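Local structure of DUF3501 family protein (Burkholderia pseudomallei K96243, 3FJV) at residues A[79-93]-A[142-156]. The protein is of unknown function, a member of the uncharacterised DUF3501 family that forms a two-chain assembly built round an antiparallel sheet. Residues are numbered along the deposited sequence; the frame is centred on the assembly and turned at random. Where two conformers were deposited one is given.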
ATOM      1  N   PRO A  79       7.614  15.110  -2.787  1.00 21.64           N
ATOM      2  CA  PRO A  79       6.580  15.071  -3.799  1.00 20.40           C
ATOM      3  C   PRO A  79       5.297  15.836  -3.439  1.00 19.39           C
ATOM      4  O   PRO A  79       4.587  16.272  -4.340  1.00 19.77           O
ATOM      5  CB  PRO A  79       6.272  13.564  -3.956  1.00 22.62           C
ATOM      6  CG  PRO A  79       7.504  12.873  -3.461  1.00 26.89           C
ATOM      7  CD  PRO A  79       8.111  13.766  -2.443  1.00 25.11           C
ATOM      8  N   LEU A  80       4.967  15.973  -2.152  1.00 18.33           N
ATOM      9  CA  LEU A  80       3.748  16.670  -1.792  1.00 15.95           C
ATOM     10  C   LEU A  80       3.839  18.219  -1.791  1.00 16.23           C
ATOM     11  O   LEU A  80       2.793  18.902  -1.603  1.00 16.36           O
ATOM     12  CB  LEU A  80       3.205  16.153  -0.455  1.00 16.69           C
ATOM     13  CG  LEU A  80       3.046  14.646  -0.293  1.00 20.71           C
ATOM     14  CD1 LEU A  80       2.436  14.261   1.057  1.00 23.76           C
ATOM     15  CD2 LEU A  80       2.215  14.124  -1.459  1.00 15.21           C
ATOM     16  N   VAL A  81       5.051  18.763  -1.937  1.00 14.58           N
ATOM     17  CA  VAL A  81       5.263  20.197  -1.827  1.00 17.57           C
ATOM     18  C   VAL A  81       4.840  20.947  -3.111  1.00 14.72           C
ATOM     19  O   VAL A  81       5.401  20.715  -4.187  1.00 16.48           O
ATOM     20  CB  VAL A  81       6.722  20.492  -1.469  1.00 16.75           C
ATOM     21  CG1 VAL A  81       6.943  21.995  -1.365  1.00 24.72           C
ATOM     22  CG2 VAL A  81       7.081  19.772  -0.137  1.00 19.44           C
ATOM     23  N   PRO A  82       3.831  21.828  -3.026  1.00 16.66           N
ATOM     24  CA  PRO A  82       3.488  22.626  -4.221  1.00 16.69           C
ATOM     25  C   PRO A  82       4.601  23.598  -4.632  1.00 18.61           C
ATOM     26  O   PRO A  82       5.380  24.026  -3.808  1.00 20.68           O
ATOM     27  CB  PRO A  82       2.176  23.327  -3.836  1.00 18.75           C
ATOM     28  CG  PRO A  82       2.012  23.157  -2.459  1.00 24.48           C
ATOM     29  CD  PRO A  82       2.988  22.195  -1.876  1.00 17.97           C
ATOM     30  N   ASP A  83       4.764  23.859  -5.912  1.00 21.58           N
ATOM     31  CA  ASP A  83       5.968  24.534  -6.321  1.00 22.25           C
ATOM     32  C   ASP A  83       5.737  25.881  -6.943  1.00 20.03           C
ATOM     33  O   ASP A  83       6.711  26.507  -7.386  1.00 21.18           O
ATOM     34  CB  ASP A  83       6.777  23.677  -7.279  1.00 23.59           C
ATOM     35  CG  ASP A  83       6.012  23.286  -8.477  1.00 34.30           C
ATOM     36  OD1 ASP A  83       4.965  23.936  -8.773  1.00 34.44           O
ATOM     37  OD2 ASP A  83       6.446  22.306  -9.119  1.00 46.73           O
ATOM     38  N   GLY A  84       4.485  26.339  -7.004  1.00 19.13           N
ATOM     39  CA  GLY A  84       4.192  27.589  -7.703  1.00 23.13           C
ATOM     40  C   GLY A  84       3.144  27.446  -8.821  1.00 21.23           C
ATOM     41  O   GLY A  84       2.322  28.304  -8.989  1.00 19.72           O
ATOM     42  N   SER A  85       3.209  26.345  -9.559  1.00 22.01           N
ATOM     43  CA  SER A  85       2.346  26.120 -10.693  1.00 25.93           C
ATOM     44  C   SER A  85       1.570  24.813 -10.632  1.00 24.75           C
ATOM     45  O   SER A  85       0.909  24.446 -11.593  1.00 25.96           O
ATOM     46  CB  SER A  85       3.170  26.185 -11.971  1.00 26.02           C
ATOM     47  OG  SER A  85       3.391  27.540 -12.349  1.00 33.82           O
ATOM     48  N   ASN A  86       1.643  24.142  -9.492  1.00 20.05           N
ATOM     49  CA  ASN A  86       0.928  22.914  -9.344  0.50 20.92           C
ATOM     50  C   ASN A  86       0.356  22.702  -7.961  1.00 20.22           C
ATOM     51  O   ASN A  86       0.925  23.081  -6.915  1.00 28.02           O
ATOM     52  CB  ASN A  86       1.822  21.760  -9.687  0.50 22.26           C
ATOM     53  CG  ASN A  86       3.109  21.835  -8.969  0.50 24.26           C
ATOM     54  OD1 ASN A  86       3.181  22.406  -7.872  0.50 22.23           O
ATOM     55  ND2 ASN A  86       4.153  21.314  -9.583  0.50 19.67           N
ATOM     56  N   LEU A  87      -0.811  22.119  -7.970  1.00 15.65           N
ATOM     57  CA  LEU A  87      -1.416  21.672  -6.727  1.00 16.24           C
ATOM     58  C   LEU A  87      -0.977  20.201  -6.543  1.00 17.80           C
ATOM     59  O   LEU A  87      -0.860  19.419  -7.536  1.00 17.44           O
ATOM     60  CB  LEU A  87      -2.913  21.778  -6.859  1.00 13.81           C
ATOM     61  CG  LEU A  87      -3.490  23.170  -7.140  1.00 14.43           C
ATOM     62  CD1 LEU A  87      -5.033  23.133  -7.334  1.00 12.99           C
ATOM     63  CD2 LEU A  87      -3.119  24.110  -6.012  1.00 12.19           C
ATOM     64  N   LYS A  88      -0.704  19.840  -5.300  1.00 15.29           N
ATOM     65  CA  LYS A  88      -0.299  18.486  -4.923  1.00 16.07           C
ATOM     66  C   LYS A  88      -1.355  17.902  -3.978  1.00 16.58           C
ATOM     67  O   LYS A  88      -1.838  18.608  -3.110  1.00 17.11           O
ATOM     68  CB  LYS A  88       1.094  18.479  -4.243  1.00 15.40           C
ATOM     69  CG  LYS A  88       2.257  19.134  -5.011  1.00 18.97           C
ATOM     70  CD  LYS A  88       2.608  18.437  -6.249  1.00 21.31           C
ATOM     71  CE  LYS A  88       3.903  19.011  -6.893  1.00 19.97           C
ATOM     72  NZ  LYS A  88       5.122  18.754  -6.095  1.00 11.85           N
ATOM     73  N   ALA A  89      -1.689  16.615  -4.148  1.00 16.33           N
ATOM     74  CA  ALA A  89      -2.710  15.930  -3.347  1.00 14.98           C
ATOM     75  C   ALA A  89      -2.353  14.448  -3.091  1.00 14.58           C
ATOM     76  O   ALA A  89      -1.655  13.797  -3.876  1.00 13.99           O
ATOM     77  CB  ALA A  89      -4.137  16.072  -3.968  1.00 11.67           C
ATOM     78  N   THR A  90      -2.703  13.979  -1.912  1.00 15.63           N
ATOM     79  CA  THR A  90      -2.680  12.577  -1.575  1.00 16.77           C
ATOM     80  C   THR A  90      -4.092  12.053  -1.843  1.00 16.91           C
ATOM     81  O   THR A  90      -5.087  12.584  -1.320  1.00 16.84           O
ATOM     82  CB  THR A  90      -2.280  12.354  -0.081  1.00 18.32           C
ATOM     83  OG1 THR A  90      -0.946  12.853   0.126  1.00 15.50           O
ATOM     84  CG2 THR A  90      -2.332  10.857   0.247  1.00 16.67           C
ATOM     85  N   LEU A  91      -4.161  11.032  -2.688  1.00 18.05           N
ATOM     86  CA  LEU A  91      -5.399  10.333  -3.002  1.00 18.92           C
ATOM     87  C   LEU A  91      -5.428   9.043  -2.185  1.00 19.63           C
ATOM     88  O   LEU A  91      -4.470   8.257  -2.204  1.00 16.24           O
ATOM     89  CB  LEU A  91      -5.490   9.980  -4.489  1.00 17.43           C
ATOM     90  CG  LEU A  91      -6.695   9.151  -5.006  1.00 20.29           C
ATOM     91  CD1 LEU A  91      -8.021   9.874  -5.016  1.00 16.33           C
ATOM     92  CD2 LEU A  91      -6.446   8.663  -6.454  1.00 17.11           C
ATOM     93  N   GLN A  92      -6.549   8.814  -1.514  1.00 16.35           N
ATOM     94  CA  GLN A  92      -6.744   7.573  -0.764  1.00 18.02           C
ATOM     95  C   GLN A  92      -7.997   6.903  -1.262  1.00 20.67           C
ATOM     96  O   GLN A  92      -9.001   7.554  -1.492  1.00 20.23           O
ATOM     97  CB  GLN A  92      -6.822   7.820   0.739  1.00 19.34           C
ATOM     98  CG  GLN A  92      -5.471   8.290   1.313  1.00 22.93           C
ATOM     99  CD  GLN A  92      -5.364   8.095   2.812  1.00 26.58           C
ATOM    100  OE1 GLN A  92      -5.411   6.944   3.303  1.00 28.04           O
ATOM    101  NE2 GLN A  92      -5.182   9.194   3.549  1.00 25.13           N
ATOM    102  N   ILE A  93      -7.902   5.596  -1.459  1.00 20.28           N
ATOM    103  CA  ILE A  93      -9.007   4.745  -1.892  1.00 22.04           C
ATOM    104  C   ILE A  93      -9.362   3.948  -0.650  1.00 25.72           C
ATOM    105  O   ILE A  93      -8.485   3.266  -0.103  1.00 25.68           O
ATOM    106  CB  ILE A  93      -8.531   3.801  -3.023  1.00 20.20           C
ATOM    107  CG1 ILE A  93      -8.031   4.616  -4.214  1.00 22.61           C
ATOM    108  CG2 ILE A  93      -9.671   2.869  -3.511  1.00 20.60           C
ATOM    109  CD1 ILE A  93      -7.119   3.801  -5.161  1.00 27.14           C
ATOM    110  N   SER A 142      -2.061   0.492  -4.984  1.00 40.89           N
ATOM    111  CA  SER A 142      -1.848   1.077  -3.679  1.00 34.81           C
ATOM    112  C   SER A 142      -3.171   1.767  -3.384  1.00 27.17           C
ATOM    113  O   SER A 142      -3.840   2.255  -4.283  1.00 30.95           O
ATOM    114  CB  SER A 142      -0.632   2.042  -3.712  1.00 32.42           C
ATOM    115  OG  SER A 142      -0.326   2.629  -2.434  1.00 33.61           O
ATOM    116  N   ALA A 143      -3.597   1.730  -2.139  1.00 24.95           N
ATOM    117  CA  ALA A 143      -4.740   2.522  -1.728  1.00 23.26           C
ATOM    118  C   ALA A 143      -4.327   3.994  -1.622  1.00 20.34           C
ATOM    119  O   ALA A 143      -5.177   4.832  -1.295  1.00 24.45           O
ATOM    120  CB  ALA A 143      -5.291   2.011  -0.376  1.00 24.58           C
ATOM    121  N   VAL A 144      -3.029   4.306  -1.789  1.00 15.46           N
ATOM    122  CA  VAL A 144      -2.531   5.704  -1.608  1.00 15.69           C
ATOM    123  C   VAL A 144      -1.667   6.138  -2.795  1.00 17.74           C
ATOM    124  O   VAL A 144      -0.726   5.460  -3.146  1.00 21.73           O
ATOM    125  CB  VAL A 144      -1.773   5.904  -0.298  1.00 17.48           C
ATOM    126  CG1 VAL A 144      -1.338   7.377  -0.114  1.00 12.22           C
ATOM    127  CG2 VAL A 144      -2.644   5.481   0.902  1.00 20.54           C
ATOM    128  N   HIS A 145      -1.976   7.294  -3.383  1.00 16.17           N
ATOM    129  CA  HIS A 145      -1.212   7.822  -4.514  1.00 17.40           C
ATOM    130  C   HIS A 145      -0.884   9.290  -4.263  1.00 18.49           C
ATOM    131  O   HIS A 145      -1.607   9.971  -3.552  1.00 14.80           O
ATOM    132  CB  HIS A 145      -2.058   7.703  -5.776  1.00 16.13           C
ATOM    133  CG  HIS A 145      -2.349   6.288  -6.160  1.00 18.17           C
ATOM    134  ND1 HIS A 145      -1.512   5.557  -6.978  1.00 17.91           N
ATOM    135  CD2 HIS A 145      -3.384   5.464  -5.841  1.00 18.79           C
ATOM    136  CE1 HIS A 145      -2.011   4.337  -7.134  1.00 23.06           C
ATOM    137  NE2 HIS A 145      -3.159   4.264  -6.476  1.00 19.28           N
ATOM    138  N   PHE A 146       0.235   9.746  -4.804  1.00 14.39           N
ATOM    139  CA  PHE A 146       0.646  11.154  -4.723  1.00 15.38           C
ATOM    140  C   PHE A 146       0.382  11.788  -6.083  1.00 17.44           C
ATOM    141  O   PHE A 146       0.898  11.310  -7.119  1.00 16.85           O
ATOM    142  CB  PHE A 146       2.129  11.217  -4.367  1.00 14.22           C
ATOM    143  CG  PHE A 146       2.471  10.810  -2.939  1.00 13.97           C
ATOM    144  CD1 PHE A 146       1.505  10.614  -1.954  1.00 15.62           C
ATOM    145  CD2 PHE A 146       3.828  10.688  -2.565  1.00 18.09           C
ATOM    146  CE1 PHE A 146       1.847  10.266  -0.659  1.00 14.24           C
ATOM    147  CE2 PHE A 146       4.173  10.333  -1.261  1.00 16.04           C
ATOM    148  CZ  PHE A 146       3.146  10.130  -0.300  1.00 18.76           C
ATOM    149  N   LEU A 147      -0.488  12.797  -6.126  1.00 12.14           N
ATOM    150  CA  LEU A 147      -0.872  13.407  -7.387  1.00 13.22           C
ATOM    151  C   LEU A 147      -0.320  14.852  -7.532  1.00 13.82           C
ATOM    152  O   LEU A 147      -0.179  15.603  -6.521  1.00 14.64           O
ATOM    153  CB  LEU A 147      -2.390  13.432  -7.522  1.00 13.98           C
ATOM    154  CG  LEU A 147      -3.197  12.157  -7.307  1.00 19.85           C
ATOM    155  CD1 LEU A 147      -4.717  12.431  -7.579  1.00 17.51           C
ATOM    156  CD2 LEU A 147      -2.676  11.003  -8.082  1.00 19.47           C
ATOM    157  N   ARG A 148      -0.071  15.249  -8.786  1.00 12.44           N
ATOM    158  CA  ARG A 148       0.346  16.600  -9.136  1.00 15.15           C
ATOM    159  C   ARG A 148      -0.627  17.118 -10.211  1.00 17.61           C
ATOM    160  O   ARG A 148      -0.864  16.443 -11.177  1.00 17.01           O
ATOM    161  CB  ARG A 148       1.771  16.549  -9.706  1.00 16.79           C
ATOM    162  CG  ARG A 148       2.280  17.770 -10.416  1.00 26.74           C
ATOM    163  CD  ARG A 148       3.797  17.700 -10.657  1.00 26.14           C
ATOM    164  NE  ARG A 148       4.238  16.868 -11.782  1.00 19.26           N
ATOM    165  CZ  ARG A 148       4.259  17.268 -13.053  1.00 24.17           C
ATOM    166  NH1 ARG A 148       3.791  18.474 -13.385  1.00 18.58           N
ATOM    167  NH2 ARG A 148       4.688  16.439 -14.008  1.00 23.96           N
ATOM    168  N   PHE A 149      -1.180  18.312 -10.035  1.00 14.89           N
ATOM    169  CA  PHE A 149      -2.022  18.927 -11.052  1.00 16.89           C
ATOM    170  C   PHE A 149      -1.320  20.207 -11.514  1.00 18.13           C
ATOM    171  O   PHE A 149      -1.172  21.136 -10.726  1.00 13.48           O
ATOM    172  CB  PHE A 149      -3.375  19.309 -10.436  1.00 17.10           C
ATOM    173  CG  PHE A 149      -4.221  18.138 -10.006  1.00 14.74           C
ATOM    174  CD1 PHE A 149      -5.088  17.506 -10.898  1.00 18.29           C
ATOM    175  CD2 PHE A 149      -4.234  17.734  -8.658  1.00 16.35           C
ATOM    176  CE1 PHE A 149      -5.877  16.442 -10.475  1.00 18.69           C
ATOM    177  CE2 PHE A 149      -5.043  16.711  -8.242  1.00 20.39           C
ATOM    178  CZ  PHE A 149      -5.861  16.057  -9.158  1.00 19.82           C
ATOM    179  N   GLU A 150      -0.940  20.295 -12.789  1.00 16.19           N
ATOM    180  CA  GLU A 150      -0.184  21.440 -13.259  0.50 16.63           C
ATOM    181  C   GLU A 150      -1.143  22.469 -13.898  1.00 19.09           C
ATOM    182  O   GLU A 150      -1.961  22.139 -14.763  1.00 17.96           O
ATOM    183  CB  GLU A 150       0.944  20.995 -14.202  0.50 19.45           C
ATOM    184  CG  GLU A 150       2.153  21.955 -14.234  0.50 24.53           C
ATOM    185  CD  GLU A 150       3.052  21.891 -13.007  0.50 27.12           C
ATOM    186  OE1 GLU A 150       3.159  20.828 -12.337  0.50 18.67           O
ATOM    187  OE2 GLU A 150       3.679  22.931 -12.709  0.50 40.88           O
ATOM    188  N   LEU A 151      -1.095  23.708 -13.388  1.00 16.60           N
ATOM    189  CA  LEU A 151      -2.003  24.760 -13.848  1.00 16.06           C
ATOM    190  C   LEU A 151      -1.286  25.857 -14.597  1.00 17.01           C
ATOM    191  O   LEU A 151      -0.248  26.373 -14.139  1.00 14.68           O
ATOM    192  CB  LEU A 151      -2.781  25.377 -12.677  1.00 17.57           C
ATOM    193  CG  LEU A 151      -4.003  24.708 -12.040  1.00 27.79           C
ATOM    194  CD1 LEU A 151      -3.822  23.247 -11.637  1.00 25.86           C
ATOM    195  CD2 LEU A 151      -4.414  25.559 -10.800  1.00 23.52           C
ATOM    196  N   GLY A 152      -1.849  26.231 -15.740  1.00 16.60           N
ATOM    197  CA  GLY A 152      -1.288  27.316 -16.537  1.00 16.80           C
ATOM    198  C   GLY A 152      -1.771  28.666 -16.056  1.00 14.19           C
ATOM    199  O   GLY A 152      -2.491  28.796 -15.074  1.00 14.30           O
ATOM    200  N   ASP A 153      -1.337  29.697 -16.748  1.00 13.56           N
ATOM    201  CA  ASP A 153      -1.546  31.051 -16.294  1.00 13.73           C
ATOM    202  C   ASP A 153      -2.995  31.441 -16.245  1.00 12.47           C
ATOM    203  O   ASP A 153      -3.440  32.006 -15.240  1.00 15.67           O
ATOM    204  CB  ASP A 153      -0.747  32.069 -17.162  1.00 13.09           C
ATOM    205  CG  ASP A 153      -0.842  33.474 -16.608  1.00 11.29           C
ATOM    206  OD1 ASP A 153      -0.395  33.719 -15.482  1.00 16.03           O
ATOM    207  OD2 ASP A 153      -1.346  34.338 -17.338  1.00 12.14           O
ATOM    208  N   ALA A 154      -3.727  31.143 -17.320  1.00 15.01           N
ATOM    209  CA  ALA A 154      -5.137  31.483 -17.379  1.00 15.06           C
ATOM    210  C   ALA A 154      -5.913  30.814 -16.226  1.00 15.79           C
ATOM    211  O   ALA A 154      -6.746  31.440 -15.606  1.00 16.63           O
ATOM    212  CB  ALA A 154      -5.742  31.193 -18.811  1.00 14.71           C
HETATM  213  N   MSE A 155      -5.575  29.568 -15.886  1.00 14.74           N
HETATM  214  CA  MSE A 155      -6.201  28.875 -14.768  1.00 16.59           C
HETATM  215  C   MSE A 155      -5.836  29.437 -13.425  1.00 16.27           C
HETATM  216  O   MSE A 155      -6.679  29.609 -12.552  1.00 18.00           O
HETATM  217  CB  MSE A 155      -5.803  27.388 -14.834  1.00 16.22           C
HETATM  218  CG  MSE A 155      -6.292  26.691 -16.058  1.00 18.33           C
HETATM  219 SE   MSE A 155      -5.474  24.914 -16.038  0.75 13.21          SE
HETATM  220  CE  MSE A 155      -5.793  24.539 -17.984  1.00 21.60           C
ATOM    221  N   LYS A 156      -4.557  29.797 -13.253  1.00 17.37           N
ATOM    222  CA  LYS A 156      -4.152  30.431 -12.042  1.00 15.08           C
ATOM    223  C   LYS A 156      -4.906  31.765 -11.833  1.00 15.16           C
ATOM    224  O   LYS A 156      -5.329  32.079 -10.714  1.00 18.47           O
ATOM    225  CB  LYS A 156      -2.643  30.704 -12.035  1.00 17.67           C
ATOM    226  CG  LYS A 156      -1.749  29.528 -11.835  1.00 20.61           C
ATOM    227  CD  LYS A 156      -0.354  30.117 -11.655  1.00 25.62           C
ATOM    228  CE  LYS A 156       0.720  29.145 -11.741  1.00 30.82           C
ATOM    229  NZ  LYS A 156       2.025  29.877 -11.843  1.00 24.28           N
TER
HETATM  230  O   HOH W   1       2.364  14.584  -5.314  1.00 24.65           O
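Leu87 and Phe149, Ala89 and Leu147, and Leu91 and His145 are the hydrogen-bonded pairs joining strands 86-93 and 144-150, which run antiparallel with 162° between their axes. The evidence for tight pairing is the evenness of the backbone ladder, from Leu151 N to Ser85 O at 2.8 Å down to Ile93 N to Ala143 O, also 2.8 Å. On the face bearing Leu87, Ala89, Leu91, Leu147 and Phe149, contact is apolar: Leu147 CD1 lies 4.0 Å from Leu91 CB, and Ala89 CB meets the Phe149 ring at its edge. Leu43 of the adjoining strand 41-45 and Ala127 of strand 125-129 continue this layer, as expected for two central neighbours in an eight-stranded antiparallel sheet. On the other face, Leu80 CD2 makes a CH-pi contact 3.7 Å from the Phe146 ring centroid, 16° off the normal, while Arg102 of the second subunit adds a cation-pi interaction to Phe146. Toward the partly exposed Arg148 and Glu150 the contact becomes polar. In the modelled conformers, one of two for each residue and so doubtful, Asn86 sends ND2 to Glu150 OE1 at 3.0 Å. In this conformer OE1 also accepts a salt bridge from Arg148 NH1 at 2.7 Å, met from above the carboxylate plane. Farther along, the extended Lys156 chain brings NZ to Ser85 OG (2.8 Å) and to Asp194 OD1 in a salt bridge.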